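Local coordinates for protein D-aminopeptidase (Burkholderia sp. LK4, PDB 5TZB) that probably cleaves amino-terminal beta-amino acids from peptides, as an aminopeptidase of family S58 with an Ntn-hydrolase-like fold, at residues T96-I101 / M142-E147; T114-V119 / N154-Q159; C191-G196 / V224-R229; T266-L271 / K327-D332. One frame throughout, in Å; residues are numbered along the deposited sequence. Where two conformers were deposited one is given.

Contact 1. Residues T96-I101 / M142-E147; sequences TGLEWI and MPVVME
Thr-96 and the run from Pro-143 to Val-145 form the tight end of this contact. Thr-96 N donates to Val-145 O at 3.0 Å. With chi1 at 62°, OG1 sits between the backbone N and the carbonyl carbon, which turns it back over the opposing backbone. The hydroxyl gives its proton to Pro-143 O at 2.9 Å, reaching it from above the carbonyl plane, and receives a weak bond from Val-145 N. A small beta-branched residue with a polar arm suits this spot, since CB and OG1 lie close against Pro-143 O and OG1 also against Val-145 CB. Val-144 CA approaches Thr-96 O at 3.3 Å in a nearly straight CA-H...O contact. Gly-97 follows with a positive phi of 77°, a region glycine enters easily, and the carbonyl oxygens of Met-142 and Pro-143 leave no room for a CB; its N bonds to Asp-94 OD1 of the second subunit.

Toward helix 98-104 the packing is looser. The Leu-98 and Val-144 side chains cross at about a right angle, CD2 4.0 Å from CG1, and the Met-142 CE methyl reaches Trp-100 CB at 3.8 Å. A water bridges the segments here, donating to Gly-97 O and Met-142 O. Helix 119-129 packs on Thr-96 and Pro-143, strand 82-88 on Leu-98 and Ile-101, and strand 111-115 pairs beside strand 144-148.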
loop_
_atom_site.group_PDB
_atom_site.type_symbol
_atom_site.label_atom_id
_atom_site.label_comp_id
_atom_site.label_asym_id
_atom_site.label_seq_id
_atom_site.Cartn_x
_atom_site.Cartn_y
_atom_site.Cartn_z
ATOM N N THR C 96 14.782 6.868 -6.853
ATOM C CA THR C 96 14.372 8.241 -6.542
ATOM C C THR C 96 13.117 8.579 -7.332
ATOM O O THR C 96 12.778 7.883 -8.291
ATOM C CB THR C 96 15.496 9.281 -6.829
ATOM O OG1 THR C 96 15.824 9.284 -8.224
ATOM C CG2 THR C 96 16.738 8.937 -6.036
ATOM N N GLY C 97 12.376 9.585 -6.872
ATOM C CA GLY C 97 11.222 10.101 -7.600
ATOM C C GLY C 97 9.951 9.275 -7.523
ATOM O O GLY C 97 8.941 9.615 -8.143
ATOM N N LEU C 98 9.958 8.194 -6.747
ATOM C CA LEU C 98 8.795 7.310 -6.759
ATOM C C LEU C 98 7.638 7.773 -5.882
ATOM O O LEU C 98 6.490 7.383 -6.120
ATOM C CB LEU C 98 9.190 5.891 -6.347
ATOM C CG LEU C 98 10.140 5.127 -7.276
ATOM C CD1 LEU C 98 10.139 3.649 -6.921
ATOM C CD2 LEU C 98 9.784 5.340 -8.729
ATOM N N GLU C 99 7.902 8.581 -4.862
ATOM C CA GLU C 99 6.809 8.929 -3.947
ATOM C C GLU C 99 5.716 9.774 -4.595
ATOM O O GLU C 99 4.532 9.567 -4.308
ATOM C CB GLU C 99 7.341 9.639 -2.697
ATOM C CG GLU C 99 8.261 8.750 -1.854
ATOM C CD GLU C 99 7.646 7.392 -1.466
ATOM O OE1 GLU C 99 6.403 7.257 -1.273
ATOM O OE2 GLU C 99 8.439 6.440 -1.332
ATOM N N TRP C 100 6.090 10.704 -5.468
ATOM C CA TRP C 100 5.075 11.515 -6.149
ATOM C C TRP C 100 4.369 10.695 -7.221
ATOM O O TRP C 100 3.216 10.946 -7.519
ATOM C CB TRP C 100 5.692 12.769 -6.761
ATOM C CG TRP C 100 4.677 13.777 -7.335
ATOM C CD1 TRP C 100 4.681 14.307 -8.600
ATOM C CD2 TRP C 100 3.559 14.392 -6.654
ATOM N NE1 TRP C 100 3.638 15.200 -8.750
ATOM C CE2 TRP C 100 2.935 15.269 -7.574
ATOM C CE3 TRP C 100 3.017 14.273 -5.369
ATOM C CZ2 TRP C 100 1.808 16.042 -7.236
ATOM C CZ3 TRP C 100 1.888 15.032 -5.038
ATOM C CH2 TRP C 100 1.297 15.902 -5.975
ATOM N N ILE C 101 5.050 9.699 -7.788
ATOM C CA ILE C 101 4.363 8.772 -8.688
ATOM C C ILE C 101 3.286 7.990 -7.936
ATOM O O ILE C 101 2.180 7.811 -8.449
ATOM C CB ILE C 101 5.330 7.785 -9.363
ATOM C CG1 ILE C 101 6.377 8.531 -10.183
ATOM C CG2 ILE C 101 4.566 6.825 -10.267
ATOM C CD1 ILE C 101 5.853 9.042 -11.487
ATOM N N MET C 142 12.034 16.186 -9.398
ATOM C CA MET C 142 12.126 14.877 -8.743
ATOM C C MET C 142 12.301 13.739 -9.769
ATOM O O MET C 142 11.345 13.003 -10.052
ATOM C CB MET C 142 10.884 14.635 -7.877
ATOM C CG MET C 142 10.715 15.636 -6.704
ATOM S SD MET C 142 9.214 15.358 -5.750
ATOM C CE MET C 142 7.954 15.813 -6.953
ATOM N N PRO C 143 13.514 13.598 -10.334
ATOM C CA PRO C 143 13.778 12.569 -11.357
ATOM C C PRO C 143 13.627 11.119 -10.860
ATOM O O PRO C 143 13.874 10.818 -9.688
ATOM C CB PRO C 143 15.229 12.842 -11.772
ATOM C CG PRO C 143 15.518 14.276 -11.303
ATOM C CD PRO C 143 14.692 14.437 -10.067
ATOM N N VAL C 144 13.210 10.231 -11.756
ATOM C CA VAL C 144 13.102 8.820 -11.423
ATOM C C VAL C 144 14.380 8.102 -11.828
ATOM O O VAL C 144 14.722 8.039 -13.007
ATOM C CB VAL C 144 11.887 8.148 -12.109
ATOM C CG1 VAL C 144 11.880 6.626 -11.828
ATOM C CG2 VAL C 144 10.566 8.795 -11.634
ATOM N N VAL C 145 15.099 7.575 -10.843
ATOM C CA VAL C 145 16.313 6.827 -11.114
ATOM C C VAL C 145 16.175 5.488 -10.417
ATOM O O VAL C 145 15.754 5.432 -9.256
ATOM C CB VAL C 145 17.579 7.558 -10.637
ATOM C CG1 VAL C 145 18.830 6.747 -10.985
ATOM C CG2 VAL C 145 17.664 8.933 -11.277
ATOM N N MET C 146 16.459 4.410 -11.148
ATOM C CA MET C 146 16.377 3.065 -10.599
ATOM C C MET C 146 17.707 2.376 -10.833
ATOM O O MET C 146 18.546 2.898 -11.567
ATOM C CB MET C 146 15.210 2.306 -11.226
ATOM C CG MET C 146 13.854 2.915 -10.849
ATOM S SD MET C 146 12.447 2.098 -11.616
ATOM C CE MET C 146 12.561 2.765 -13.275
ATOM N N GLU C 147 17.917 1.216 -10.209
ATOM C CA GLU C 147 19.236 0.609 -10.219
ATOM C C GLU C 147 19.225 -0.907 -10.096
ATOM O O GLU C 147 18.246 -1.492 -9.633
ATOM C CB GLU C 147 20.088 1.181 -9.078
ATOM C CG GLU C 147 19.497 0.999 -7.678
ATOM C CD GLU C 147 19.677 -0.420 -7.106
ATOM O OE1 GLU C 147 20.618 -1.140 -7.516
ATOM O OE2 GLU C 147 18.869 -0.804 -6.232
HETATM O O HOH W 1 8.918 11.942 -9.756
#

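Contact 2. Residues T114-V119 / N154-Q159; sequences TNTHSV and NDIWGQ
An Asx turn inside a type I beta turn, Asn-115 to Ser-118 at the end of strand 111-115, presents His-117 to Ile-156, Trp-157 and Gln-159. Asn-115 suits the turn because its OD1 accepts from His-117 N at 3.0 Å, while its ND2 bonds to Thr-65. Ile-156 covers one face of the imidazole with its CG1-CD1 arm, CG1 3.9 Å from His-117 ND1 and carried there by a chi1 of -161°, anti to the backbone N. Trp-157 offers its own face to the imidazole edge in an edge-to-face pair with planes at 59°, and His-117 CE1 stands 3.4 Å above the indole plane. ND1 makes a weak, bent bond to Ile-156 O at 3.2 Å. Gln-159 sends NE2 to His-117 O at 3.0 Å; NE2 lies in the carbonyl plane and the oxygen close to the amide plane, though the two planes are nearly perpendicular. NE2 also bonds to Asp-124 O of the second subunit. A water donates to Asn-115 OD1 and Ile-156 O and accepts from Ser-118 OG.

His-117 NE2 takes a bond from Cys-141 N of the second subunit. With ND1 as donor and NE2 as acceptor, the ring is probably neutral, and serves to link the loop, the turn and the neighbouring subunit.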
loop_
_atom_site.group_PDB
_atom_site.type_symbol
_atom_site.label_atom_id
_atom_site.label_comp_id
_atom_site.label_asym_id
_atom_site.label_seq_id
_atom_site.Cartn_x
_atom_site.Cartn_y
_atom_site.Cartn_z
ATOM N N THR C 114 20.862 2.943 -13.531
ATOM C CA THR C 114 22.312 2.870 -13.332
ATOM C C THR C 114 22.641 1.820 -12.255
ATOM O O THR C 114 21.809 0.982 -11.956
ATOM C CB THR C 114 22.893 4.253 -12.967
ATOM O OG1 THR C 114 24.325 4.206 -12.982
ATOM C CG2 THR C 114 22.394 4.724 -11.617
ATOM N N ASN C 115 23.848 1.841 -11.689
ATOM C CA ASN C 115 24.185 0.912 -10.608
ATOM C C ASN C 115 23.806 1.483 -9.238
ATOM O O ASN C 115 23.559 2.681 -9.123
ATOM C CB ASN C 115 25.673 0.565 -10.631
ATOM C CG ASN C 115 26.547 1.745 -10.247
ATOM O OD1 ASN C 115 26.680 2.073 -9.066
ATOM N ND2 ASN C 115 27.165 2.375 -11.239
ATOM N N THR C 116 23.788 0.626 -8.212
ATOM C CA THR C 116 23.276 0.988 -6.886
ATOM C C THR C 116 23.973 2.180 -6.226
ATOM O O THR C 116 23.333 2.956 -5.516
ATOM C CB THR C 116 23.357 -0.208 -5.905
ATOM O OG1 THR C 116 22.944 -1.415 -6.574
ATOM C CG2 THR C 116 22.463 0.048 -4.691
ATOM N N HIS C 117 25.276 2.319 -6.432
ATOM C CA HIS C 117 26.015 3.362 -5.742
ATOM C C HIS C 117 26.138 4.661 -6.546
ATOM O O HIS C 117 26.775 5.610 -6.106
ATOM C CB HIS C 117 27.392 2.830 -5.343
ATOM C CG HIS C 117 27.328 1.805 -4.251
ATOM N ND1 HIS C 117 28.436 1.142 -3.771
ATOM C CD2 HIS C 117 26.276 1.352 -3.528
ATOM C CE1 HIS C 117 28.070 0.308 -2.813
ATOM N NE2 HIS C 117 26.761 0.420 -2.643
ATOM N N SER C 118 25.491 4.711 -7.700
ATOM C CA SER C 118 25.546 5.895 -8.542
ATOM C C SER C 118 24.196 6.616 -8.673
ATOM O O SER C 118 24.090 7.610 -9.399
ATOM C CB SER C 118 26.061 5.509 -9.938
ATOM O OG SER C 118 27.371 4.977 -9.876
ATOM N N VAL C 119 23.170 6.116 -7.990
ATOM C CA VAL C 119 21.820 6.674 -8.120
ATOM C C VAL C 119 21.729 8.170 -7.796
ATOM O O VAL C 119 21.115 8.935 -8.543
ATOM C CB VAL C 119 20.820 5.905 -7.238
ATOM C CG1 VAL C 119 19.448 6.659 -7.143
ATOM C CG2 VAL C 119 20.635 4.483 -7.783
ATOM N N ASN C 154 31.943 -4.805 -11.763
ATOM C CA ASN C 154 32.221 -3.369 -11.718
ATOM C C ASN C 154 32.757 -2.940 -10.358
ATOM O O ASN C 154 32.374 -3.504 -9.328
ATOM C CB ASN C 154 30.949 -2.567 -12.029
ATOM C CG ASN C 154 31.172 -1.064 -11.988
ATOM O OD1 ASN C 154 32.055 -0.537 -12.669
ATOM N ND2 ASN C 154 30.393 -0.371 -11.158
ATOM N N ASP C 155 33.622 -1.932 -10.360
ATOM C CA ASP C 155 34.106 -1.311 -9.133
ATOM C C ASP C 155 33.008 -0.399 -8.584
ATOM O O ASP C 155 33.054 0.822 -8.733
ATOM C CB ASP C 155 35.398 -0.532 -9.417
ATOM C CG ASP C 155 35.945 0.183 -8.189
ATOM O OD1 ASP C 155 35.673 -0.262 -7.053
ATOM O OD2 ASP C 155 36.662 1.188 -8.371
ATOM N N ILE C 156 32.017 -1.001 -7.938
ATOM C CA ILE C 156 30.805 -0.269 -7.604
ATOM C C ILE C 156 31.038 0.729 -6.468
ATOM O O ILE C 156 30.307 1.717 -6.351
ATOM C CB ILE C 156 29.641 -1.227 -7.239
ATOM C CG1 ILE C 156 28.298 -0.495 -7.355
ATOM C CG2 ILE C 156 29.846 -1.863 -5.848
ATOM C CD1 ILE C 156 27.064 -1.375 -7.161
ATOM N N TRP C 157 32.057 0.480 -5.646
ATOM C CA TRP C 157 32.409 1.406 -4.573
ATOM C C TRP C 157 33.170 2.606 -5.116
ATOM O O TRP C 157 33.277 3.636 -4.455
ATOM C CB TRP C 157 33.231 0.693 -3.498
ATOM C CG TRP C 157 32.404 -0.187 -2.618
ATOM C CD1 TRP C 157 32.337 -1.555 -2.652
ATOM C CD2 TRP C 157 31.518 0.233 -1.565
ATOM N NE1 TRP C 157 31.458 -2.010 -1.689
ATOM C CE2 TRP C 157 30.940 -0.936 -1.015
ATOM C CE3 TRP C 157 31.155 1.479 -1.043
ATOM C CZ2 TRP C 157 30.032 -0.892 0.043
ATOM C CZ3 TRP C 157 30.249 1.523 -0.003
ATOM C CH2 TRP C 157 29.695 0.341 0.533
ATOM N N GLY C 158 33.669 2.474 -6.340
ATOM C CA GLY C 158 34.434 3.525 -6.979
ATOM C C GLY C 158 33.573 4.690 -7.439
ATOM O O GLY C 158 34.100 5.766 -7.717
ATOM N N GLN C 159 32.266 4.460 -7.552
ATOM C CA GLN C 159 31.301 5.498 -7.949
ATOM C C GLN C 159 31.789 6.240 -9.189
ATOM O O GLN C 159 32.058 7.444 -9.149
ATOM C CB GLN C 159 31.025 6.462 -6.773
ATOM C CG GLN C 159 30.227 5.795 -5.625
ATOM C CD GLN C 159 29.899 6.728 -4.452
ATOM O OE1 GLN C 159 30.781 7.372 -3.888
ATOM N NE2 GLN C 159 28.628 6.781 -4.072
HETATM O O HOH W 2 29.174 3.172 -8.459
#

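Contact 3. Residues C191-G196 / V224-R229; sequences CHEFKG and VREMLR
The guanidinium of Arg-225 lies flat on the ring of Phe-194, the two planes only 17° apart and their centres separated by 4.1 Å, so the pair is both a stack and a cation-pi contact. The long chain folds to get there: bends at chi2 and chi3 bring the head back over the ring. In its own plane the guanidinium reaches two consecutive carbonyls, NE to His-192 O at 3.2 Å and NH2 to Glu-193 O at 2.7 Å, the second met from above the carbonyl plane. NH1 continues to Val-242 O and Leu-239 O and NH2 to Pro-243 O, so arginine, with its five N-H groups in one plane, fits a site lined with carbonyls.

Glu-193 crosses the arginine obliquely. Its extended chain puts OE1 2.7 Å from Arg-225 N in a nearly straight bond, the N-H meeting OE1 from above the carboxylate plane, and OE2 is taken by Ser-244 OG. Glu-226 OE1 is 4.4 Å from Glu-193 OE1, and a water donating to both probably eases that repulsion.

His-192 is turned differently, one face toward Leu-228, whose CD1 makes a CH-pi contact 4.0 Å from the ring centroid. In the ring plane ND1 donates to Val-224 O at 2.8 Å, coming from above the carbonyl plane; Met-227 N reaches the same oxygen from the other face of that carbonyl. His-192 and Glu-193, both with positive phi, are the central pair of a type I' turn, the tight two-residue loop characteristic of a beta hairpin, which here joins strands 190-191 and 194-195.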
loop_
_atom_site.group_PDB
_atom_site.type_symbol
_atom_site.label_atom_id
_atom_site.label_comp_id
_atom_site.label_asym_id
_atom_site.label_seq_id
_atom_site.Cartn_x
_atom_site.Cartn_y
_atom_site.Cartn_z
ATOM N N CYS C 191 22.536 -12.103 -15.351
ATOM C CA CYS C 191 21.169 -12.615 -15.275
ATOM C C CYS C 191 21.141 -14.132 -15.454
ATOM O O CYS C 191 21.726 -14.672 -16.393
ATOM C CB CYS C 191 20.286 -11.928 -16.317
ATOM S SG CYS C 191 18.551 -12.446 -16.302
ATOM N N HIS C 192 20.479 -14.816 -14.527
ATOM C CA HIS C 192 20.469 -16.276 -14.500
ATOM C C HIS C 192 21.878 -16.869 -14.637
ATOM O O HIS C 192 22.086 -17.892 -15.298
ATOM C CB HIS C 192 19.526 -16.824 -15.577
ATOM C CG HIS C 192 18.077 -16.652 -15.227
ATOM N ND1 HIS C 192 17.455 -17.414 -14.259
ATOM C CD2 HIS C 192 17.130 -15.811 -15.708
ATOM C CE1 HIS C 192 16.185 -17.051 -14.163
ATOM N NE2 HIS C 192 15.962 -16.085 -15.036
ATOM N N GLU C 193 22.839 -16.185 -14.014
ATOM C CA GLU C 193 24.234 -16.606 -13.985
ATOM C C GLU C 193 24.824 -16.685 -15.395
ATOM O O GLU C 193 25.785 -17.416 -15.639
ATOM C CB GLU C 193 24.363 -17.936 -13.240
ATOM C CG GLU C 193 23.760 -17.854 -11.849
ATOM C CD GLU C 193 23.873 -19.145 -11.063
ATOM O OE1 GLU C 193 22.827 -19.665 -10.600
ATOM O OE2 GLU C 193 25.007 -19.617 -10.882
ATOM N N PHE C 194 24.205 -15.953 -16.317
ATOM C CA PHE C 194 24.795 -15.613 -17.607
ATOM C C PHE C 194 24.945 -14.103 -17.668
ATOM O O PHE C 194 24.498 -13.403 -16.755
ATOM C CB PHE C 194 23.921 -16.067 -18.769
ATOM C CG PHE C 194 23.835 -17.544 -18.932
ATOM C CD1 PHE C 194 24.926 -18.275 -19.387
ATOM C CD2 PHE C 194 22.642 -18.207 -18.670
ATOM C CE1 PHE C 194 24.840 -19.655 -19.554
ATOM C CE2 PHE C 194 22.544 -19.583 -18.840
ATOM C CZ PHE C 194 23.646 -20.310 -19.282
ATOM N N LYS C 195 25.493 -13.583 -18.763
ATOM C CA LYS C 195 25.566 -12.127 -18.932
ATOM C C LYS C 195 24.179 -11.514 -19.027
ATOM O O LYS C 195 23.329 -11.981 -19.792
ATOM C CB LYS C 195 26.373 -11.756 -20.181
ATOM C CG LYS C 195 26.552 -10.244 -20.360
ATOM C CD LYS C 195 27.418 -9.653 -19.252
ATOM C CE LYS C 195 27.510 -8.127 -19.342
ATOM N NZ LYS C 195 26.263 -7.448 -18.884
ATOM N N GLY C 196 23.947 -10.452 -18.257
ATOM C CA GLY C 196 22.658 -9.793 -18.259
ATOM C C GLY C 196 22.710 -8.388 -18.827
ATOM O O GLY C 196 23.593 -8.068 -19.629
ATOM N N VAL C 224 18.687 -17.392 -10.529
ATOM C CA VAL C 224 19.611 -18.505 -10.493
ATOM C C VAL C 224 19.488 -19.309 -11.785
ATOM O O VAL C 224 18.435 -19.343 -12.439
ATOM C CB VAL C 224 19.373 -19.412 -9.272
ATOM C CG1 VAL C 224 19.293 -18.561 -8.003
ATOM C CG2 VAL C 224 18.097 -20.165 -9.422
ATOM N N ARG C 225 20.594 -19.934 -12.145
ATOM C CA ARG C 225 20.720 -20.678 -13.392
ATOM C C ARG C 225 19.568 -21.659 -13.691
ATOM O O ARG C 225 18.885 -21.528 -14.719
ATOM C CB ARG C 225 22.046 -21.443 -13.371
ATOM C CG ARG C 225 22.306 -22.265 -14.613
ATOM C CD ARG C 225 22.563 -21.403 -15.850
ATOM N NE ARG C 225 23.740 -20.540 -15.733
ATOM C CZ ARG C 225 25.001 -20.980 -15.778
ATOM N NH1 ARG C 225 25.254 -22.283 -15.909
ATOM N NH2 ARG C 225 26.018 -20.125 -15.684
ATOM N N GLU C 226 19.379 -22.650 -12.818
ATOM C CA GLU C 226 18.403 -23.720 -13.072
ATOM C C GLU C 226 16.986 -23.221 -13.310
ATOM O O GLU C 226 16.189 -23.931 -13.907
ATOM C CB GLU C 226 18.381 -24.774 -11.952
ATOM C CG GLU C 226 18.294 -24.234 -10.543
ATOM C CD GLU C 226 19.651 -23.907 -9.937
ATOM O OE1 GLU C 226 20.547 -23.407 -10.655
ATOM O OE2 GLU C 226 19.805 -24.138 -8.719
ATOM N N MET C 227 16.656 -22.036 -12.797
ATOM C CA MET C 227 15.293 -21.512 -12.883
ATOM C C MET C 227 14.965 -20.889 -14.247
ATOM O O MET C 227 13.813 -20.520 -14.490
ATOM C CB MET C 227 15.037 -20.461 -11.790
ATOM C CG MET C 227 14.968 -21.020 -10.379
ATOM S SD MET C 227 13.593 -22.125 -10.053
ATOM C CE MET C 227 13.926 -22.540 -8.336
ATOM N N LEU C 228 15.970 -20.703 -15.104
ATOM C CA LEU C 228 15.751 -20.051 -16.404
ATOM C C LEU C 228 14.702 -20.779 -17.262
ATOM O O LEU C 228 14.791 -21.993 -17.464
ATOM C CB LEU C 228 17.063 -19.958 -17.185
ATOM C CG LEU C 228 16.967 -19.350 -18.590
ATOM C CD1 LEU C 228 16.433 -17.909 -18.585
ATOM C CD2 LEU C 228 18.301 -19.459 -19.337
ATOM N N ARG C 229 13.699 -20.042 -17.742
ATOM C CA ARG C 229 12.713 -20.604 -18.662
ATOM C C ARG C 229 12.510 -19.665 -19.853
ATOM O O ARG C 229 12.383 -18.455 -19.688
ATOM C CB ARG C 229 11.373 -20.876 -17.955
ATOM C CG ARG C 229 11.474 -21.713 -16.674
ATOM C CD ARG C 229 10.183 -22.489 -16.352
ATOM N NE ARG C 229 8.978 -21.673 -16.506
ATOM C CZ ARG C 229 7.775 -21.992 -16.028
ATOM N NH1 ARG C 229 7.597 -23.103 -15.328
ATOM N NH2 ARG C 229 6.746 -21.184 -16.242
HETATM O O HOH W 3 22.951 -21.940 -9.450
#

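Contact 4. Residues T266-L271 / K327-D332; sequences TDAPLL and KMVNND
Val-329 CG2 is the apolar centre, where the end of strand 323-329 meets the loop leading from strand 260-266 into helix 272-289. Its isopropyl group, with CG2 anti to the carbonyl carbon and CG1 anti to N (chi1 170°), is gripped by three residues. Pro-269 CD and Leu-270 CD2 each approach CG2 at 3.6 Å, and Ala-268 CB lies beside them at 3.9 Å. The compact, rigid proline ring offers CD and CG to the valine methyl, and the residue also centres an inverse gamma turn.

Farther out, Leu-271 rests CD1 on Met-328 CB at 3.7 Å, where the flexible thioether chain bends back so that CE touches the same methyl. Lys-327 contributes its CB to the CB of Pro-269 and leads its extended chain away, as befits an exposed position. At the polar edge, Val-329 N makes a weak bond to Pro-269 O at 3.2 Å. Residues 327-329 also pair antiparallel with a strand of the third subunit, carrying the sheet across the interface. Leu-271 holds the N-cap position of its helix, and Gln-274 joins the two segments, its OE1 accepting from Leu-271 N and its NE2 donating to Val-329 O.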
loop_
_atom_site.group_PDB
_atom_site.type_symbol
_atom_site.label_atom_id
_atom_site.label_comp_id
_atom_site.label_asym_id
_atom_site.label_seq_id
_atom_site.Cartn_x
_atom_site.Cartn_y
_atom_site.Cartn_z
ATOM N N THR C 266 3.119 2.821 -22.639
ATOM C CA THR C 266 2.008 2.590 -23.557
ATOM C C THR C 266 1.419 3.896 -24.027
ATOM O O THR C 266 1.425 4.883 -23.284
ATOM C CB THR C 266 0.881 1.749 -22.919
ATOM O OG1 THR C 266 -0.119 1.482 -23.903
ATOM C CG2 THR C 266 0.228 2.482 -21.747
ATOM N N ASP C 267 0.882 3.902 -25.250
ATOM C CA ASP C 267 0.187 5.093 -25.732
ATOM C C ASP C 267 -1.304 5.020 -25.436
ATOM O O ASP C 267 -2.053 5.920 -25.811
ATOM C CB ASP C 267 0.398 5.302 -27.236
ATOM C CG ASP C 267 -0.077 4.131 -28.071
ATOM O OD1 ASP C 267 -0.381 3.052 -27.514
ATOM O OD2 ASP C 267 -0.130 4.291 -29.313
ATOM N N ALA C 268 -1.729 3.963 -24.747
ATOM C CA ALA C 268 -3.096 3.901 -24.241
ATOM C C ALA C 268 -3.337 5.031 -23.224
ATOM O O ALA C 268 -2.432 5.402 -22.486
ATOM C CB ALA C 268 -3.367 2.539 -23.608
ATOM N N PRO C 269 -4.545 5.613 -23.215
ATOM C CA PRO C 269 -4.844 6.666 -22.230
ATOM C C PRO C 269 -5.167 6.088 -20.850
ATOM O O PRO C 269 -6.333 5.916 -20.518
ATOM C CB PRO C 269 -6.060 7.376 -22.827
ATOM C CG PRO C 269 -6.748 6.298 -23.644
ATOM C CD PRO C 269 -5.628 5.445 -24.206
ATOM N N LEU C 270 -4.140 5.679 -20.110
ATOM C CA LEU C 270 -4.328 5.116 -18.780
ATOM C C LEU C 270 -4.232 6.177 -17.699
ATOM O O LEU C 270 -3.309 7.002 -17.722
ATOM C CB LEU C 270 -3.294 4.021 -18.509
ATOM C CG LEU C 270 -3.401 2.751 -19.364
ATOM C CD1 LEU C 270 -2.356 1.743 -18.917
ATOM C CD2 LEU C 270 -4.791 2.155 -19.280
ATOM N N LEU C 271 -5.160 6.125 -16.749
ATOM C CA LEU C 271 -5.124 6.964 -15.544
ATOM C C LEU C 271 -4.073 6.432 -14.559
ATOM O O LEU C 271 -3.648 5.277 -14.696
ATOM C CB LEU C 271 -6.502 6.993 -14.879
ATOM C CG LEU C 271 -7.640 7.555 -15.730
ATOM C CD1 LEU C 271 -8.936 7.532 -14.948
ATOM C CD2 LEU C 271 -7.295 8.968 -16.190
ATOM N N LYS C 327 -8.895 11.073 -20.751
ATOM C CA LYS C 327 -9.518 9.835 -21.187
ATOM C C LYS C 327 -9.063 8.650 -20.357
ATOM O O LYS C 327 -7.928 8.610 -19.894
ATOM C CB LYS C 327 -9.203 9.558 -22.652
ATOM C CG LYS C 327 -9.854 10.518 -23.607
ATOM C CD LYS C 327 -9.506 10.110 -25.022
ATOM C CE LYS C 327 -10.046 11.114 -26.018
ATOM N NZ LYS C 327 -9.639 10.716 -27.394
ATOM N N MET C 328 -9.947 7.676 -20.212
ATOM C CA MET C 328 -9.615 6.463 -19.499
ATOM C C MET C 328 -9.964 5.245 -20.346
ATOM O O MET C 328 -11.032 5.174 -20.968
ATOM C CB MET C 328 -10.328 6.433 -18.149
ATOM C CG MET C 328 -11.512 5.505 -18.038
ATOM S SD MET C 328 -12.189 5.501 -16.353
ATOM C CE MET C 328 -10.997 4.511 -15.475
ATOM N N VAL C 329 -9.045 4.299 -20.389
ATOM C CA VAL C 329 -9.305 3.033 -21.051
ATOM C C VAL C 329 -10.375 2.353 -20.213
ATOM O O VAL C 329 -10.266 2.312 -18.991
ATOM C CB VAL C 329 -8.017 2.148 -21.157
ATOM C CG1 VAL C 329 -8.341 0.719 -21.634
ATOM C CG2 VAL C 329 -6.981 2.799 -22.089
ATOM N N ASN C 330 -11.439 1.876 -20.845
ATOM C CA ASN C 330 -12.468 1.141 -20.120
ATOM C C ASN C 330 -11.939 -0.214 -19.676
ATOM O O ASN C 330 -11.121 -0.825 -20.385
ATOM C CB ASN C 330 -13.732 1.001 -20.983
ATOM C CG ASN C 330 -14.490 2.328 -21.091
ATOM O OD1 ASN C 330 -14.623 3.041 -20.100
ATOM N ND2 ASN C 330 -14.903 2.701 -22.298
ATOM N N ASN C 331 -12.397 -0.682 -18.511
ATOM C CA ASN C 331 -11.802 -1.870 -17.905
ATOM C C ASN C 331 -12.011 -3.123 -18.739
ATOM O O ASN C 331 -11.230 -4.082 -18.625
ATOM C CB ASN C 331 -12.329 -2.074 -16.481
ATOM C CG ASN C 331 -11.736 -1.067 -15.481
ATOM O OD1 ASN C 331 -10.630 -0.559 -15.673
ATOM N ND2 ASN C 331 -12.479 -0.771 -14.427
ATOM N N ASP C 332 -13.019 -3.118 -19.613
ATOM C CA ASP C 332 -13.192 -4.261 -20.498
ATOM C C ASP C 332 -12.233 -4.205 -21.685
ATOM O O ASP C 332 -12.271 -5.080 -22.553
ATOM C CB ASP C 332 -14.639 -4.396 -20.993
ATOM C CG ASP C 332 -15.153 -3.157 -21.735
ATOM O OD1 ASP C 332 -14.380 -2.223 -22.053
ATOM O OD2 ASP C 332 -16.367 -3.147 -22.018
#

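In the fold
Contacts 1 and 2 are directly joined: strands 144-148 and 111-115 are neighbours in one mixed sheet, Glu-147 OE1 probably hydrogen-bonds to Thr-116 OG1 at 2.5 Å, and Met-146 O probably does so to Thr-114 N at 3.0 Å. Their segments alternate along the chain, and both touch the second subunit. Contact 3 stands apart, its nearest atoms about 9 Å from contact 2 and about 12 Å from contact 1. Contact 4 lies on the opposite side of the chain's centre from contacts 2 and 3, their centres about 37 Å and about 35 Å from its own, and it faces the third subunit. A calcium ion is about 4 Å from the Leu-271 side chain and about 11 Å from that of Ile-101.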